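Local coordinates for threonine synthase (Brucella melitensis bv. 1, PDB 4F4F), which probably catalyses the conversion of O-phospho-L-homoserine and water to L-threonine and phosphate with pyridoxal 5'-phosphate as cofactor, the last step of threonine biosynthesis, at residues L34-E39 with L325-G330. Numbering follows the deposited sequence.
Sequences LYLPQE and LFEAHG
E327 OE2 has two polar partners, a salt bridge to R331 NH2 and a hydrogen bond with Y40 OH, while L36 CD1 lies 3.7 Å from this same OE2. The contact sets strand 35-37, half of a two-stranded antiparallel sheet with 8-10 in the N-terminal region, against the C-terminal end of helix 321-328 in the pyridoxal-phosphate-dependent enzyme region. It is thin: the nearest CA atoms, of L36 and F326, are 9.4 Å apart, and side chains from both segments span the gap. Here CD1 of L36 meets the phenyl edge, near the ring plane, at 3.6 Å from F326 CD2. With CG of F326 anti to the backbone N (chi1 -175°), the ring slides past the L36 side chain, which runs in the opposite direction, and offers it an edge. The CB of E327 does not point at the strand; the bend at chi2 (-73°) brings the carboxylate nearer to L36. Two arginines tie the regions further, R331 NH2 bonding P37 O and R323 NH2 bonding Y35 O. The packing is structural, with the side chain of L36 about 13 Å from the bound cofactor. A Schellman motif ends the helix, G330 at positive phi being its C-prime residue, with G330 N bonded to E327 O at 3.0 Å and R331 N to F326 O. One residue before F326, L325 O accepts from both H329 N and H329 ND1, which arrive from opposite faces of the carbonyl plane; the bond from ND1 to L325 O is 2.6 Å long, with an N-H...O angle of 156°.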
ATOM      1  N   LEU A  34      -8.983  -4.316 -12.756  1.00 11.94           N
ATOM      2  CA  LEU A  34      -7.705  -4.400 -12.111  1.00 12.01           C
ATOM      3  C   LEU A  34      -7.046  -5.710 -12.502  1.00 11.29           C
ATOM      4  O   LEU A  34      -7.711  -6.741 -12.614  1.00 10.16           O
ATOM      5  CB  LEU A  34      -7.877  -4.335 -10.600  1.00 12.45           C
ATOM      6  CG  LEU A  34      -8.601  -3.092 -10.057  1.00 13.44           C
ATOM      7  CD1 LEU A  34      -8.822  -3.244  -8.549  1.00 13.71           C
ATOM      8  CD2 LEU A  34      -7.789  -1.870 -10.389  1.00 14.28           C
ATOM      9  N   TYR A  35      -5.733  -5.659 -12.707  1.00 11.53           N
ATOM     10  CA  TYR A  35      -4.989  -6.868 -13.078  1.00 11.37           C
ATOM     11  C   TYR A  35      -4.660  -7.802 -11.912  1.00 11.25           C
ATOM     12  O   TYR A  35      -4.269  -7.362 -10.836  1.00 11.66           O
ATOM     13  CB  TYR A  35      -3.719  -6.490 -13.865  1.00 11.79           C
ATOM     14  CG  TYR A  35      -4.022  -6.250 -15.313  1.00 12.42           C
ATOM     15  CD1 TYR A  35      -4.375  -7.305 -16.125  1.00 12.36           C
ATOM     16  CD2 TYR A  35      -3.964  -4.983 -15.880  1.00 13.34           C
ATOM     17  CE1 TYR A  35      -4.685  -7.136 -17.444  1.00 13.10           C
ATOM     18  CE2 TYR A  35      -4.246  -4.790 -17.233  1.00 14.12           C
ATOM     19  CZ  TYR A  35      -4.590  -5.879 -18.022  1.00 13.87           C
ATOM     20  OH  TYR A  35      -4.893  -5.761 -19.385  1.00 14.62           O
ATOM     21  N   LEU A  36      -4.824  -9.101 -12.162  1.00 10.99           N
ATOM     22  CA  LEU A  36      -4.471 -10.152 -11.220  1.00 10.92           C
ATOM     23  C   LEU A  36      -3.792 -11.295 -11.948  1.00 10.71           C
ATOM     24  O   LEU A  36      -4.034 -11.499 -13.129  1.00 10.81           O
ATOM     25  CB  LEU A  36      -5.708 -10.720 -10.532  1.00 10.73           C
ATOM     26  CG  LEU A  36      -6.380  -9.902  -9.452  1.00 11.22           C
ATOM     27  CD1 LEU A  36      -7.761 -10.530  -9.122  1.00 10.95           C
ATOM     28  CD2 LEU A  36      -5.481  -9.809  -8.221  1.00 11.40           C
ATOM     29  N   PRO A  37      -2.941 -12.063 -11.237  1.00 11.08           N
ATOM     30  CA  PRO A  37      -2.350 -13.217 -11.858  1.00 11.77           C
ATOM     31  C   PRO A  37      -3.372 -14.193 -12.387  1.00 12.13           C
ATOM     32  O   PRO A  37      -4.372 -14.416 -11.750  1.00 12.15           O
ATOM     33  CB  PRO A  37      -1.513 -13.872 -10.751  1.00 11.71           C
ATOM     34  CG  PRO A  37      -1.532 -12.980  -9.631  1.00 11.81           C
ATOM     35  CD  PRO A  37      -2.420 -11.816  -9.881  1.00 11.50           C
ATOM     36  N   GLN A  38      -3.103 -14.758 -13.566  1.00 13.11           N
ATOM     37  CA  GLN A  38      -3.989 -15.738 -14.156  1.00 14.36           C
ATOM     38  C   GLN A  38      -4.028 -16.990 -13.266  1.00 14.72           C
ATOM     39  O   GLN A  38      -5.033 -17.692 -13.204  1.00 14.24           O
ATOM     40  CB  GLN A  38      -3.462 -16.092 -15.523  1.00 16.06           C
ATOM     41  CG  GLN A  38      -4.324 -17.064 -16.304  1.00 17.82           C
ATOM     42  CD  GLN A  38      -3.712 -17.362 -17.633  1.00 19.90           C
ATOM     43  OE1 GLN A  38      -2.780 -18.163 -17.740  1.00 22.59           O
ATOM     44  NE2 GLN A  38      -4.236 -16.747 -18.653  1.00 20.72           N
ATOM     45  N   GLU A  39      -2.898 -17.277 -12.626  1.00 15.09           N
ATOM     46  CA  GLU A  39      -2.830 -18.289 -11.585  1.00 16.53           C
ATOM     47  C   GLU A  39      -1.830 -17.858 -10.546  1.00 15.11           C
ATOM     48  O   GLU A  39      -0.931 -17.048 -10.824  1.00 15.18           O
ATOM     49  CB  GLU A  39      -2.382 -19.637 -12.133  1.00 19.70           C
ATOM     50  CG  GLU A  39      -1.032 -19.590 -12.801  1.00 22.63           C
ATOM     51  CD  GLU A  39      -1.142 -19.794 -14.292  1.00 26.92           C
ATOM     52  OE1 GLU A  39      -0.179 -20.383 -14.834  1.00 33.31           O
ATOM     53  OE2 GLU A  39      -2.178 -19.414 -14.912  1.00 28.62           O
ATOM     54  N   LEU A 325     -13.447  -9.214  -4.654  1.00 11.22           N
ATOM     55  CA  LEU A 325     -14.744  -9.512  -5.245  1.00 11.60           C
ATOM     56  C   LEU A 325     -14.619 -10.504  -6.409  1.00 11.46           C
ATOM     57  O   LEU A 325     -15.415 -11.420  -6.546  1.00 11.49           O
ATOM     58  CB  LEU A 325     -15.436  -8.232  -5.740  1.00 11.95           C
ATOM     59  CG  LEU A 325     -16.000  -7.307  -4.671  1.00 12.38           C
ATOM     60  CD1 LEU A 325     -16.566  -6.008  -5.273  1.00 12.87           C
ATOM     61  CD2 LEU A 325     -17.088  -8.013  -3.858  1.00 12.59           C
ATOM     62  N   PHE A 326     -13.648 -10.272  -7.283  1.00 11.44           N
ATOM     63  CA  PHE A 326     -13.414 -11.131  -8.457  1.00 11.75           C
ATOM     64  C   PHE A 326     -13.144 -12.556  -7.994  1.00 11.94           C
ATOM     65  O   PHE A 326     -13.778 -13.495  -8.482  1.00 12.47           O
ATOM     66  CB  PHE A 326     -12.220 -10.585  -9.257  1.00 11.57           C
ATOM     67  CG  PHE A 326     -11.933 -11.279 -10.555  1.00 11.69           C
ATOM     68  CD1 PHE A 326     -12.884 -11.352 -11.554  1.00 12.22           C
ATOM     69  CD2 PHE A 326     -10.663 -11.806 -10.811  1.00 11.63           C
ATOM     70  CE1 PHE A 326     -12.581 -11.949 -12.786  1.00 12.34           C
ATOM     71  CE2 PHE A 326     -10.353 -12.386 -12.026  1.00 11.77           C
ATOM     72  CZ  PHE A 326     -11.316 -12.468 -13.016  1.00 12.09           C
ATOM     73  N   GLU A 327     -12.242 -12.717  -7.033  1.00 12.08           N
ATOM     74  CA  GLU A 327     -11.902 -14.057  -6.552  1.00 12.54           C
ATOM     75  C   GLU A 327     -13.107 -14.742  -5.880  1.00 12.68           C
ATOM     76  O   GLU A 327     -13.373 -15.933  -6.104  1.00 13.18           O
ATOM     77  CB  GLU A 327     -10.711 -13.984  -5.577  1.00 12.87           C
ATOM     78  CG  GLU A 327      -9.448 -13.387  -6.182  1.00 13.35           C
ATOM     79  CD  GLU A 327      -8.756 -14.293  -7.146  1.00 14.32           C
ATOM     80  OE1 GLU A 327      -9.343 -15.353  -7.544  1.00 16.45           O
ATOM     81  OE2 GLU A 327      -7.633 -13.927  -7.550  1.00 15.86           O
ATOM     82  N   ALA A 328     -13.839 -13.974  -5.078  1.00 12.84           N
ATOM     83  CA  ALA A 328     -14.973 -14.478  -4.328  1.00 13.27           C
ATOM     84  C   ALA A 328     -16.134 -14.951  -5.241  1.00 13.71           C
ATOM     85  O   ALA A 328     -16.882 -15.866  -4.860  1.00 13.88           O
ATOM     86  CB  ALA A 328     -15.448 -13.453  -3.323  1.00 13.08           C
ATOM     87  N   HIS A 329     -16.243 -14.354  -6.442  1.00 13.58           N
ATOM     88  CA  HIS A 329     -17.273 -14.723  -7.420  1.00 14.23           C
ATOM     89  C   HIS A 329     -16.784 -15.788  -8.359  1.00 14.14           C
ATOM     90  O   HIS A 329     -17.334 -15.982  -9.431  1.00 14.12           O
ATOM     91  CB  HIS A 329     -17.728 -13.484  -8.207  1.00 14.33           C
ATOM     92  CG  HIS A 329     -18.566 -12.521  -7.390  1.00 14.79           C
ATOM     93  ND1 HIS A 329     -18.027 -11.700  -6.458  1.00 14.72           N
ATOM     94  CD2 HIS A 329     -19.933 -12.281  -7.378  1.00 15.45           C
ATOM     95  CE1 HIS A 329     -19.004 -10.979  -5.877  1.00 15.17           C
ATOM     96  NE2 HIS A 329     -20.177 -11.346  -6.421  1.00 15.57           N
ATOM     97  N   GLY A 330     -15.693 -16.438  -7.995  1.00 13.84           N
ATOM     98  CA  GLY A 330     -15.096 -17.442  -8.846  1.00 14.41           C
ATOM     99  C   GLY A 330     -14.656 -16.900 -10.191  1.00 14.27           C
ATOM    100  O   GLY A 330     -14.760 -17.579 -11.192  1.00 15.12           O
TER